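Local coordinates for ABC transporter ATP-binding protein (Leptospira interrogans serovar Copenhageni, PDB 4HZI) that probably binds and hydrolyses ATP as the ATPase subunit of an orphan ABC transporter involved in manganese utilization and tolerance, at residues S33-E38 against P192-M197; V77-G82 against G89-F94. One frame throughout, in Å; residues are numbered along the deposited sequence.

Contact 1. Residues S33-E38 against P192-M197; sequences SLLSLE and PDFLIM
Chi1 close to 180° in both Leu34 (-171°) and Leu35 (-180°) swings each CG away from its own backbone N and sends these side chains, from consecutive positions in the chain, toward the ring of Phe194. Consecutive residues of a regular strand would point to opposite faces. Here both reach the same partner because the chain turns a corner at Leu35 and forms a classic beta bulge, in which Leu34 and Leu35 together face Ile57 of strand 53-58. Leu34 makes the closer approach and divides its branches between two residues. Its CD2 lies 3.6 Å from CD1 of Phe194 and is also near the root of that side chain, 3.8 Å from CB. Its other methyl, CD1, rests 3.6 Å from the backbone O of Asp193. Leu35 meets the far end of the ring, where its CD2 stands 4.1 Å from CZ of Phe194. The two CD2 methyls come at the ring obliquely, so the phenyl is touched near its root and at its outer end. No hydrogen bond joins the segments, and the two leucines and the phenylalanine are all buried. At the more open margin, the carboxylate of Asp193 turns to another partner, forming a salt bridge through OD2 with NE of Arg109. Ile110 of strand 110-113 adds a further apolar contact to Phe194. The leucines lie at the bulge leading into strand 36-42 of the antiparallel sheet and Phe194 begins strand 194-198 of the mixed, largely parallel sheet, so their packing joins the antiparallel beta subdomain to the core sheet of an ABC-type nucleotide-binding domain.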
loop_
_atom_site.group_PDB
_atom_site.type_symbol
_atom_site.label_atom_id
_atom_site.label_comp_id
_atom_site.label_asym_id
_atom_site.label_seq_id
_atom_site.Cartn_x
_atom_site.Cartn_y
_atom_site.Cartn_z
ATOM N N SER A 33 5.068 -26.622 20.297
ATOM C CA SER A 33 5.718 -25.385 19.825
ATOM C C SER A 33 6.165 -25.643 18.382
ATOM O O SER A 33 6.965 -26.539 18.146
ATOM C CB SER A 33 6.927 -25.050 20.677
ATOM O OG SER A 33 7.618 -23.935 20.106
ATOM N N LEU A 34 5.644 -24.895 17.420
ATOM C CA LEU A 34 5.920 -25.188 15.997
ATOM C C LEU A 34 7.098 -24.293 15.505
ATOM O O LEU A 34 8.013 -24.770 14.911
ATOM C CB LEU A 34 4.664 -24.978 15.141
ATOM C CG LEU A 34 4.750 -25.446 13.693
ATOM C CD1 LEU A 34 3.379 -25.906 13.154
ATOM C CD2 LEU A 34 5.299 -24.314 12.848
ATOM N N LEU A 35 7.012 -23.005 15.737
ATOM C CA LEU A 35 8.115 -22.066 15.435
ATOM C C LEU A 35 8.529 -21.350 16.720
ATOM O O LEU A 35 7.687 -20.817 17.475
ATOM C CB LEU A 35 7.680 -21.042 14.417
ATOM C CG LEU A 35 8.767 -20.018 14.034
ATOM C CD1 LEU A 35 9.889 -20.720 13.287
ATOM C CD2 LEU A 35 8.243 -18.862 13.226
ATOM N N SER A 36 9.831 -21.322 16.992
ATOM C CA SER A 36 10.294 -20.567 18.136
ATOM C C SER A 36 11.581 -19.833 17.809
ATOM O O SER A 36 12.466 -20.402 17.184
ATOM C CB SER A 36 10.501 -21.409 19.365
ATOM O OG SER A 36 11.453 -22.387 19.181
ATOM N N LEU A 37 11.606 -18.574 18.207
ATOM C CA LEU A 37 12.799 -17.730 18.110
ATOM C C LEU A 37 13.138 -17.296 19.530
ATOM O O LEU A 37 12.277 -16.793 20.262
ATOM C CB LEU A 37 12.526 -16.510 17.278
ATOM C CG LEU A 37 12.508 -16.718 15.761
ATOM C CD1 LEU A 37 11.291 -17.517 15.297
ATOM C CD2 LEU A 37 12.564 -15.405 15.050
ATOM N N GLU A 38 14.380 -17.519 19.917
ATOM C CA GLU A 38 14.876 -17.076 21.232
ATOM C C GLU A 38 16.122 -16.181 21.040
ATOM O O GLU A 38 17.152 -16.672 20.581
ATOM C CB GLU A 38 15.265 -18.300 22.045
ATOM C CG GLU A 38 14.086 -19.215 22.325
ATOM C CD GLU A 38 14.446 -20.388 23.224
ATOM O OE1 GLU A 38 15.357 -21.171 22.877
ATOM O OE2 GLU A 38 13.798 -20.530 24.273
ATOM N N PRO A 192 2.638 -27.684 3.681
ATOM C CA PRO A 192 3.654 -27.271 4.643
ATOM C C PRO A 192 3.179 -27.269 6.077
ATOM O O PRO A 192 1.996 -27.211 6.342
ATOM C CB PRO A 192 3.979 -25.843 4.203
ATOM C CG PRO A 192 2.698 -25.341 3.615
ATOM C CD PRO A 192 2.079 -26.545 2.947
ATOM N N ASP A 193 4.124 -27.242 6.996
ATOM C CA ASP A 193 3.847 -27.228 8.438
ATOM C C ASP A 193 3.222 -25.899 8.828
ATOM O O ASP A 193 2.333 -25.837 9.686
ATOM C CB ASP A 193 5.165 -27.417 9.193
ATOM C CG ASP A 193 5.768 -28.825 9.020
ATOM O OD1 ASP A 193 5.006 -29.760 8.721
ATOM O OD2 ASP A 193 7.006 -28.987 9.208
ATOM N N PHE A 194 3.701 -24.834 8.195
ATOM C CA PHE A 194 3.185 -23.489 8.395
ATOM C C PHE A 194 3.347 -22.576 7.168
ATOM O O PHE A 194 4.143 -22.843 6.253
ATOM C CB PHE A 194 3.636 -22.858 9.721
ATOM C CG PHE A 194 4.906 -22.049 9.670
ATOM C CD1 PHE A 194 6.129 -22.670 9.740
ATOM C CD2 PHE A 194 4.859 -20.682 9.643
ATOM C CE1 PHE A 194 7.303 -21.928 9.747
ATOM C CE2 PHE A 194 6.023 -19.917 9.630
ATOM C CZ PHE A 194 7.231 -20.533 9.663
ATOM N N LEU A 195 2.569 -21.508 7.163
ATOM C CA LEU A 195 2.504 -20.582 6.055
ATOM C C LEU A 195 2.918 -19.189 6.482
ATOM O O LEU A 195 2.475 -18.652 7.504
ATOM C CB LEU A 195 1.071 -20.524 5.540
ATOM C CG LEU A 195 0.741 -19.477 4.482
ATOM C CD1 LEU A 195 1.602 -19.560 3.226
ATOM C CD2 LEU A 195 -0.710 -19.706 4.099
ATOM N N ILE A 196 3.763 -18.574 5.681
ATOM C CA ILE A 196 4.062 -17.163 5.873
ATOM C C ILE A 196 3.384 -16.322 4.807
ATOM O O ILE A 196 3.596 -16.538 3.620
ATOM C CB ILE A 196 5.575 -16.885 5.790
ATOM C CG1 ILE A 196 6.366 -17.688 6.800
ATOM C CG2 ILE A 196 5.804 -15.396 5.981
ATOM C CD1 ILE A 196 7.893 -17.538 6.647
ATOM N N MET A 197 2.531 -15.385 5.213
ATOM C CA MET A 197 1.912 -14.466 4.280
ATOM C C MET A 197 2.521 -13.069 4.476
ATOM O O MET A 197 2.242 -12.368 5.439
ATOM C CB MET A 197 0.409 -14.413 4.463
ATOM C CG MET A 197 -0.233 -15.717 4.015
ATOM S SD MET A 197 -1.985 -15.634 4.252
ATOM C CE MET A 197 -2.021 -16.407 5.860
#

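Contact 2. Residues V77-G82 against G89-F94; sequences VNLIYG and GTIRLF
The helix that follows the probable Walker A P-loop of this ABC ATPase packs here, by its last turn, against strand 90-93 of the antiparallel beta subdomain. Ile91 is the strand's sole point of contact with residues 77-82, and its CD1 methyl makes the closest approaches. That methyl lies 3.9 Å from CD2 of Leu79 and 4.1 Å from CG1 of Ile80, so two consecutive helical residues share one atom of the strand. Ile91 points toward the helix, and its CG1 is anti to the backbone N (chi1 173°); with chi2 at 167° the side chain is extended and delivers CD1 to the helix surface. The two meetings differ in direction: Leu79 and Ile91 run past each other in opposite senses, whereas Ile80 meets Ile91 nearly at a right angle. All three residues are buried, and the contact is purely apolar. Around it, Leu37 and Ile40 of the adjacent strand 36-42 also touch Ile91, while Ile80 continues onto Phe194, Ile196 and Leu228 of the core sheet. The helix thus lies between the antiparallel sheet and the parallel core, with Ile80 in touch with both. Just beyond the contact the helix ends in a Schellman motif. Gly82 is its C-prime residue and has the positive phi (74°) characteristic of this position. The inner bond of the motif runs from Gly82 N to Leu79 O, 3.1 Å long, so Leu79 accepts this bond with its backbone O while its CD2 meets Ile91.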
loop_
_atom_site.group_PDB
_atom_site.type_symbol
_atom_site.label_atom_id
_atom_site.label_comp_id
_atom_site.label_asym_id
_atom_site.label_seq_id
_atom_site.Cartn_x
_atom_site.Cartn_y
_atom_site.Cartn_z
ATOM N N VAL A 77 11.556 -12.404 7.905
ATOM C CA VAL A 77 10.929 -13.412 7.048
ATOM C C VAL A 77 12.046 -14.198 6.364
ATOM O O VAL A 77 12.019 -15.436 6.363
ATOM C CB VAL A 77 10.020 -12.757 5.999
ATOM C CG1 VAL A 77 9.605 -13.758 4.935
ATOM C CG2 VAL A 77 8.779 -12.153 6.666
ATOM N N ASN A 78 13.038 -13.463 5.847
ATOM C CA ASN A 78 14.211 -14.096 5.223
ATOM C C ASN A 78 14.977 -15.046 6.141
ATOM O O ASN A 78 15.416 -16.128 5.722
ATOM C CB ASN A 78 15.159 -13.048 4.639
ATOM C CG ASN A 78 14.559 -12.309 3.472
ATOM O OD1 ASN A 78 13.608 -12.759 2.857
ATOM N ND2 ASN A 78 15.118 -11.168 3.160
ATOM N N LEU A 79 15.085 -14.686 7.410
ATOM C CA LEU A 79 15.725 -15.493 8.396
ATOM C C LEU A 79 14.867 -16.706 8.699
ATOM O O LEU A 79 15.345 -17.835 8.724
ATOM C CB LEU A 79 15.999 -14.623 9.617
ATOM C CG LEU A 79 16.961 -15.182 10.650
ATOM C CD1 LEU A 79 17.589 -14.086 11.483
ATOM C CD2 LEU A 79 16.249 -16.186 11.557
ATOM N N ILE A 80 13.552 -16.493 8.896
ATOM C CA ILE A 80 12.662 -17.656 9.100
ATOM C C ILE A 80 12.662 -18.648 7.900
ATOM O O ILE A 80 12.572 -19.856 8.095
ATOM C CB ILE A 80 11.235 -17.170 9.472
ATOM C CG1 ILE A 80 11.270 -16.450 10.819
ATOM C CG2 ILE A 80 10.238 -18.321 9.525
ATOM C CD1 ILE A 80 10.054 -15.643 11.187
ATOM N N TYR A 81 12.878 -18.153 6.682
ATOM C CA TYR A 81 12.873 -18.985 5.491
ATOM C C TYR A 81 14.260 -19.540 5.160
ATOM O O TYR A 81 14.452 -20.163 4.107
ATOM C CB TYR A 81 12.289 -18.192 4.316
ATOM C CG TYR A 81 11.757 -19.028 3.166
ATOM C CD1 TYR A 81 10.851 -20.066 3.378
ATOM C CD2 TYR A 81 12.163 -18.781 1.854
ATOM C CE1 TYR A 81 10.365 -20.841 2.309
ATOM C CE2 TYR A 81 11.655 -19.521 0.793
ATOM C CZ TYR A 81 10.764 -20.553 1.025
ATOM O OH TYR A 81 10.293 -21.304 -0.043
ATOM N N GLY A 82 15.222 -19.332 6.048
ATOM C CA GLY A 82 16.587 -19.885 5.898
ATOM C C GLY A 82 17.457 -19.202 4.845
ATOM O O GLY A 82 18.411 -19.827 4.313
ATOM N N GLY A 89 21.471 -16.232 18.832
ATOM C CA GLY A 89 20.153 -16.699 19.242
ATOM C C GLY A 89 19.805 -18.008 18.572
ATOM O O GLY A 89 20.581 -18.542 17.782
ATOM N N THR A 90 18.617 -18.530 18.877
ATOM C CA THR A 90 18.241 -19.846 18.455
ATOM C C THR A 90 16.857 -19.810 17.811
ATOM O O THR A 90 15.967 -19.145 18.339
ATOM C CB THR A 90 18.187 -20.800 19.661
ATOM O OG1 THR A 90 19.473 -20.828 20.301
ATOM C CG2 THR A 90 17.836 -22.200 19.222
ATOM N N ILE A 91 16.713 -20.510 16.690
ATOM C CA ILE A 91 15.421 -20.610 15.980
ATOM C C ILE A 91 15.190 -22.083 15.716
ATOM O O ILE A 91 16.132 -22.833 15.367
ATOM C CB ILE A 91 15.385 -19.707 14.736
ATOM C CG1 ILE A 91 14.095 -19.974 13.931
ATOM C CG2 ILE A 91 16.633 -19.891 13.878
ATOM C CD1 ILE A 91 13.822 -18.932 12.884
ATOM N N ARG A 92 13.951 -22.536 15.958
ATOM C CA ARG A 92 13.626 -23.934 15.827
ATOM C C ARG A 92 12.305 -24.092 15.094
ATOM O O ARG A 92 11.390 -23.263 15.255
ATOM C CB ARG A 92 13.441 -24.575 17.197
ATOM C CG ARG A 92 14.652 -24.634 18.088
ATOM C CD ARG A 92 14.251 -25.133 19.472
ATOM N NE ARG A 92 15.306 -24.862 20.434
ATOM C CZ ARG A 92 16.302 -25.687 20.739
ATOM N NH1 ARG A 92 16.405 -26.893 20.170
ATOM N NH2 ARG A 92 17.204 -25.305 21.640
ATOM N N LEU A 93 12.243 -25.149 14.307
ATOM C CA LEU A 93 11.018 -25.687 13.776
ATOM C C LEU A 93 10.753 -26.953 14.567
ATOM O O LEU A 93 11.564 -27.900 14.591
ATOM C CB LEU A 93 11.167 -25.910 12.258
ATOM C CG LEU A 93 9.940 -26.455 11.532
ATOM C CD1 LEU A 93 8.788 -25.452 11.629
ATOM C CD2 LEU A 93 10.308 -26.755 10.090
ATOM N N PHE A 94 9.634 -26.954 15.277
ATOM C CA PHE A 94 9.356 -27.991 16.286
ATOM C C PHE A 94 10.582 -28.111 17.193
ATOM O O PHE A 94 11.074 -27.103 17.696
ATOM C CB PHE A 94 8.907 -29.318 15.612
ATOM C CG PHE A 94 7.583 -29.212 14.862
ATOM C CD1 PHE A 94 6.380 -29.049 15.549
ATOM C CD2 PHE A 94 7.545 -29.279 13.473
ATOM C CE1 PHE A 94 5.180 -28.941 14.857
ATOM C CE2 PHE A 94 6.351 -29.171 12.779
ATOM C CZ PHE A 94 5.168 -29.001 13.474
#

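Contacts 1 and 2 have centres about 8 Å apart, and contact 2 is nested within the long chain loop that contact 1 closes. Their strands are antiparallel neighbours: Leu34 O lies 2.7 Å from Phe94 N, and Glu38 N lies 2.8 Å from Thr90 O, both probable hydrogen bonds. Between these pairs, CD1 of Leu35 packs 3.5 Å from the carbonyl O of Arg92. Phe194 of contact 1 touches Ile80 of contact 2, so the two apolar clusters are continuous. Together they pack the antiparallel sheet against strand 194-198 and the helix that follows the probable Walker A P-loop, whose backbone amides appear to bind a sulfate ion.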